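Local coordinates for sugar fermentation stimulation protein homolog (Pyrococcus furiosus, PDB 4DA2) that probably binds DNA and joins an OB fold to a calcium-binding domain of the PD-(D/E)xK nuclease type, at residues D72-Q84 against I172-F184. The protein carries 1 engineered substitution. Numbering follows the deposited sequence.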
# COMPACT_ATOMS: atom_id res chain seq x y z
N ASP A 72 9.41 -6.54 -11.40
CA ASP A 72 9.60 -7.51 -10.33
C ASP A 72 9.08 -8.82 -10.87
O ASP A 72 7.88 -8.96 -11.14
CB ASP A 72 8.85 -7.09 -9.05
CG ASP A 72 9.19 -7.94 -7.85
OD1 ASP A 72 10.25 -8.59 -7.86
OD2 ASP A 72 8.42 -7.93 -6.86
N HIS A 73 10.01 -9.75 -11.10
CA HIS A 73 9.69 -11.08 -11.59
C HIS A 73 8.77 -11.08 -12.82
O HIS A 73 7.87 -11.93 -12.95
CB HIS A 73 9.16 -11.94 -10.43
CG HIS A 73 10.15 -12.08 -9.31
ND1 HIS A 73 11.47 -12.41 -9.53
CD2 HIS A 73 10.03 -11.89 -7.98
CE1 HIS A 73 12.12 -12.44 -8.38
NE2 HIS A 73 11.26 -12.13 -7.42
N GLY A 74 9.01 -10.16 -13.74
CA GLY A 74 8.28 -10.11 -14.98
C GLY A 74 6.98 -9.33 -14.91
O GLY A 74 6.32 -9.10 -15.93
N LYS A 75 6.61 -8.92 -13.71
CA LYS A 75 5.39 -8.14 -13.50
C LYS A 75 5.86 -6.80 -12.94
O LYS A 75 7.07 -6.45 -13.06
CB LYS A 75 4.44 -8.86 -12.51
CG LYS A 75 4.06 -10.33 -12.81
CD LYS A 75 3.04 -10.46 -13.93
CE LYS A 75 2.35 -11.85 -14.02
NZ LYS A 75 3.29 -12.98 -14.35
N ILE A 76 4.95 -6.07 -12.29
CA ILE A 76 5.31 -4.79 -11.68
C ILE A 76 4.87 -4.74 -10.21
O ILE A 76 3.69 -4.96 -9.92
CB ILE A 76 4.67 -3.62 -12.43
CG1 ILE A 76 5.21 -3.58 -13.88
CG2 ILE A 76 4.98 -2.30 -11.70
CD1 ILE A 76 4.36 -2.73 -14.86
N ALA A 77 5.81 -4.45 -9.30
CA ALA A 77 5.49 -4.19 -7.88
C ALA A 77 5.00 -2.74 -7.81
O ALA A 77 5.64 -1.84 -8.34
CB ALA A 77 6.71 -4.35 -7.03
N ILE A 78 3.87 -2.50 -7.14
CA ILE A 78 3.32 -1.15 -7.07
C ILE A 78 3.82 -0.52 -5.78
O ILE A 78 3.39 -0.91 -4.67
CB ILE A 78 1.77 -1.14 -7.13
CG1 ILE A 78 1.27 -1.77 -8.44
CG2 ILE A 78 1.28 0.31 -6.95
CD1 ILE A 78 -0.26 -2.04 -8.51
N ILE A 79 4.67 0.48 -5.93
CA ILE A 79 5.13 1.26 -4.76
C ILE A 79 4.31 2.49 -4.41
O ILE A 79 4.39 2.96 -3.26
CB ILE A 79 6.61 1.68 -4.91
CG1 ILE A 79 6.80 2.69 -6.03
CG2 ILE A 79 7.48 0.42 -5.06
CD1 ILE A 79 7.87 3.75 -5.73
N ASP A 80 3.51 2.99 -5.36
CA ASP A 80 2.77 4.23 -5.16
C ASP A 80 1.57 3.98 -4.24
O ASP A 80 0.68 3.18 -4.56
CB ASP A 80 2.29 4.81 -6.50
CG ASP A 80 1.63 6.19 -6.35
OD1 ASP A 80 2.33 7.22 -6.51
OD2 ASP A 80 0.40 6.25 -6.10
N THR A 81 1.56 4.65 -3.10
CA THR A 81 0.50 4.41 -2.11
C THR A 81 -0.87 4.93 -2.55
O THR A 81 -1.91 4.39 -2.13
CB THR A 81 0.87 4.92 -0.70
OG1 THR A 81 1.00 6.35 -0.73
CG2 THR A 81 2.16 4.27 -0.21
N ARG A 82 -0.88 5.97 -3.39
CA ARG A 82 -2.11 6.47 -3.99
C ARG A 82 -2.76 5.44 -4.91
O ARG A 82 -3.99 5.24 -4.83
CB ARG A 82 -1.90 7.78 -4.75
CG ARG A 82 -1.62 8.98 -3.91
CD ARG A 82 -1.31 10.16 -4.81
NE ARG A 82 -1.12 11.41 -4.08
CZ ARG A 82 -0.49 12.48 -4.58
NH1 ARG A 82 0.02 12.45 -5.80
NH2 ARG A 82 -0.37 13.58 -3.84
N LEU A 83 -1.96 4.78 -5.75
CA LEU A 83 -2.45 3.75 -6.63
C LEU A 83 -2.93 2.56 -5.80
O LEU A 83 -3.99 2.01 -6.07
CB LEU A 83 -1.36 3.30 -7.62
CG LEU A 83 -1.76 2.27 -8.68
CD1 LEU A 83 -3.12 2.57 -9.35
CD2 LEU A 83 -0.66 2.11 -9.76
N GLN A 84 -2.13 2.15 -4.82
CA GLN A 84 -2.55 1.07 -3.89
C GLN A 84 -3.92 1.40 -3.29
O GLN A 84 -4.82 0.55 -3.27
CB GLN A 84 -1.52 0.90 -2.77
CG GLN A 84 -0.22 0.24 -3.20
CD GLN A 84 0.74 0.12 -2.01
OE1 GLN A 84 0.33 0.28 -0.87
NE2 GLN A 84 1.99 -0.20 -2.27
N ILE A 172 -6.93 -2.96 9.91
CA ILE A 172 -5.75 -2.62 9.14
C ILE A 172 -5.59 -3.59 7.99
O ILE A 172 -5.72 -4.81 8.16
CB ILE A 172 -4.43 -2.47 10.01
CG1 ILE A 172 -3.25 -1.94 9.18
CG2 ILE A 172 -4.04 -3.79 10.72
CD1 ILE A 172 -2.10 -1.47 10.05
N VAL A 173 -5.34 -3.04 6.81
CA VAL A 173 -5.19 -3.85 5.61
C VAL A 173 -3.83 -3.60 5.01
O VAL A 173 -3.53 -2.46 4.61
CB VAL A 173 -6.26 -3.51 4.57
CG1 VAL A 173 -6.06 -4.39 3.31
CG2 VAL A 173 -7.70 -3.71 5.14
N PHE A 174 -3.00 -4.64 4.93
CA PHE A 174 -1.70 -4.54 4.28
C PHE A 174 -1.85 -4.84 2.78
O PHE A 174 -2.40 -5.86 2.38
CB PHE A 174 -0.70 -5.48 4.98
CG PHE A 174 -0.45 -5.10 6.40
CD1 PHE A 174 0.41 -4.05 6.70
CD2 PHE A 174 -1.13 -5.73 7.45
CE1 PHE A 174 0.64 -3.64 8.02
CE2 PHE A 174 -0.88 -5.34 8.79
CZ PHE A 174 -0.02 -4.28 9.06
N ILE A 175 -1.37 -3.92 1.96
CA ILE A 175 -1.43 -4.08 0.52
C ILE A 175 -0.09 -4.65 0.05
O ILE A 175 0.92 -3.93 -0.10
CB ILE A 175 -1.74 -2.72 -0.18
CG1 ILE A 175 -3.01 -2.07 0.43
CG2 ILE A 175 -1.90 -2.94 -1.67
CD1 ILE A 175 -4.31 -2.91 0.30
N GLY A 176 -0.09 -5.97 -0.15
CA GLY A 176 1.08 -6.73 -0.61
C GLY A 176 1.12 -6.63 -2.11
O GLY A 176 0.86 -7.62 -2.84
N ALA A 177 1.42 -5.43 -2.59
CA ALA A 177 1.45 -5.12 -4.02
C ALA A 177 2.72 -5.59 -4.73
O ALA A 177 3.32 -4.85 -5.54
CB ALA A 177 1.25 -3.60 -4.26
N LEU A 178 3.13 -6.83 -4.42
CA LEU A 178 4.26 -7.51 -5.06
C LEU A 178 3.71 -8.73 -5.75
O LEU A 178 2.84 -9.39 -5.19
CB LEU A 178 5.22 -8.06 -3.98
CG LEU A 178 6.06 -7.15 -3.09
CD1 LEU A 178 6.81 -7.98 -2.10
CD2 LEU A 178 7.02 -6.29 -3.89
N PRO A 179 4.24 -9.08 -6.94
CA PRO A 179 3.89 -10.38 -7.50
C PRO A 179 4.56 -11.49 -6.67
O PRO A 179 5.52 -11.23 -5.91
CB PRO A 179 4.51 -10.33 -8.92
CG PRO A 179 5.71 -9.39 -8.75
CD PRO A 179 5.23 -8.35 -7.76
N ASN A 180 4.03 -12.70 -6.80
CA ASN A 180 4.60 -13.92 -6.19
C ASN A 180 4.85 -13.84 -4.68
O ASN A 180 5.93 -14.17 -4.20
CB ASN A 180 5.86 -14.39 -6.93
CG ASN A 180 5.63 -14.53 -8.42
OD1 ASN A 180 5.70 -13.55 -9.16
ND2 ASN A 180 5.28 -15.74 -8.86
N VAL A 181 3.85 -13.39 -3.95
CA VAL A 181 3.86 -13.53 -2.51
C VAL A 181 2.52 -14.14 -2.17
O VAL A 181 1.54 -13.92 -2.88
CB VAL A 181 4.05 -12.16 -1.75
CG1 VAL A 181 5.50 -11.67 -1.83
CG2 VAL A 181 3.05 -11.10 -2.23
N SER A 182 2.49 -14.95 -1.11
CA SER A 182 1.26 -15.64 -0.71
C SER A 182 0.92 -15.41 0.75
O SER A 182 -0.14 -15.86 1.25
CB SER A 182 1.41 -17.15 -0.92
OG SER A 182 2.55 -17.59 -0.19
N LYS A 183 1.83 -14.75 1.44
CA LYS A 183 1.72 -14.50 2.89
C LYS A 183 2.13 -13.08 3.26
O LYS A 183 2.71 -12.38 2.45
CB LYS A 183 2.59 -15.49 3.69
CG LYS A 183 2.19 -16.95 3.47
CD LYS A 183 2.92 -17.87 4.44
CE LYS A 183 4.31 -18.21 3.94
NZ LYS A 183 4.28 -19.30 2.93
N PHE A 184 1.76 -12.67 4.47
CA PHE A 184 2.21 -11.41 5.06
C PHE A 184 2.77 -11.62 6.45
O PHE A 184 2.19 -12.38 7.22
CB PHE A 184 1.04 -10.37 5.12
CG PHE A 184 1.37 -9.18 5.99
CD1 PHE A 184 2.03 -8.07 5.47
CD2 PHE A 184 1.12 -9.22 7.36
CE1 PHE A 184 2.41 -7.01 6.32
CE2 PHE A 184 1.46 -8.17 8.20
CZ PHE A 184 2.12 -7.05 7.68
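The interface between the OB domain and the PD-(D/E)xK-type domain is crossed here by strand 75-78, which pairs with strand 65-72, also bonds through Ile-76 to Met-215, and meets the loop after strand 169-176; the start of helix 81-93 packs on the end of that strand. One hydrogen bond joins the two backbones, Ile-78 N to Ala-177 O at 2.9 Å; its donor lies in the carbonyl plane with a C=O...N angle of 158°. The same oxygen also receives a CA-H...O contact from Ala-77, so a single carbonyl serves two consecutive residues of the strand. Gly-176, centre of an inverse gamma turn, bends the chain just before this point. Beside the bond, Ala-177 CB packs 3.8 Å from Ile-78 CB, and Leu-178 CD2 touches Ala-77 CB at 3.7 Å.

Pro-179 fits against the type I' turn of residues 72-75. Its CG lies 3.3 Å from Asp-72 O, and its CB meets Lys-75 CB. With CG anti to the backbone N (chi1 -171°), the Asp-72 carboxylate is carried across the CG-CD side of the ring at a slant, OD2 coming nearest to CD at 3.3 Å, while OD2 forms a salt bridge with Arg-138, which also binds Pro-179 O.

At the other end, the extended Gln-84 side chain runs past Ile-175 in the opposite direction, its CG over CG2 and its OE1 3.7 Å from CB. Its NE2 donates to Ile-78 O at 2.9 Å, almost within its own amide plane, and also bonds Ser-134 OG. Shortening this side chain to an alanine removes the amide, and would probably leave Ile-78 O and Ser-134 OG without this partner and open a gap beside Ile-175. The junction is thus mainly buried, with one direct hydrogen bond and otherwise apolar packing, Arg-138 bridging Asp-72 and Pro-179 O.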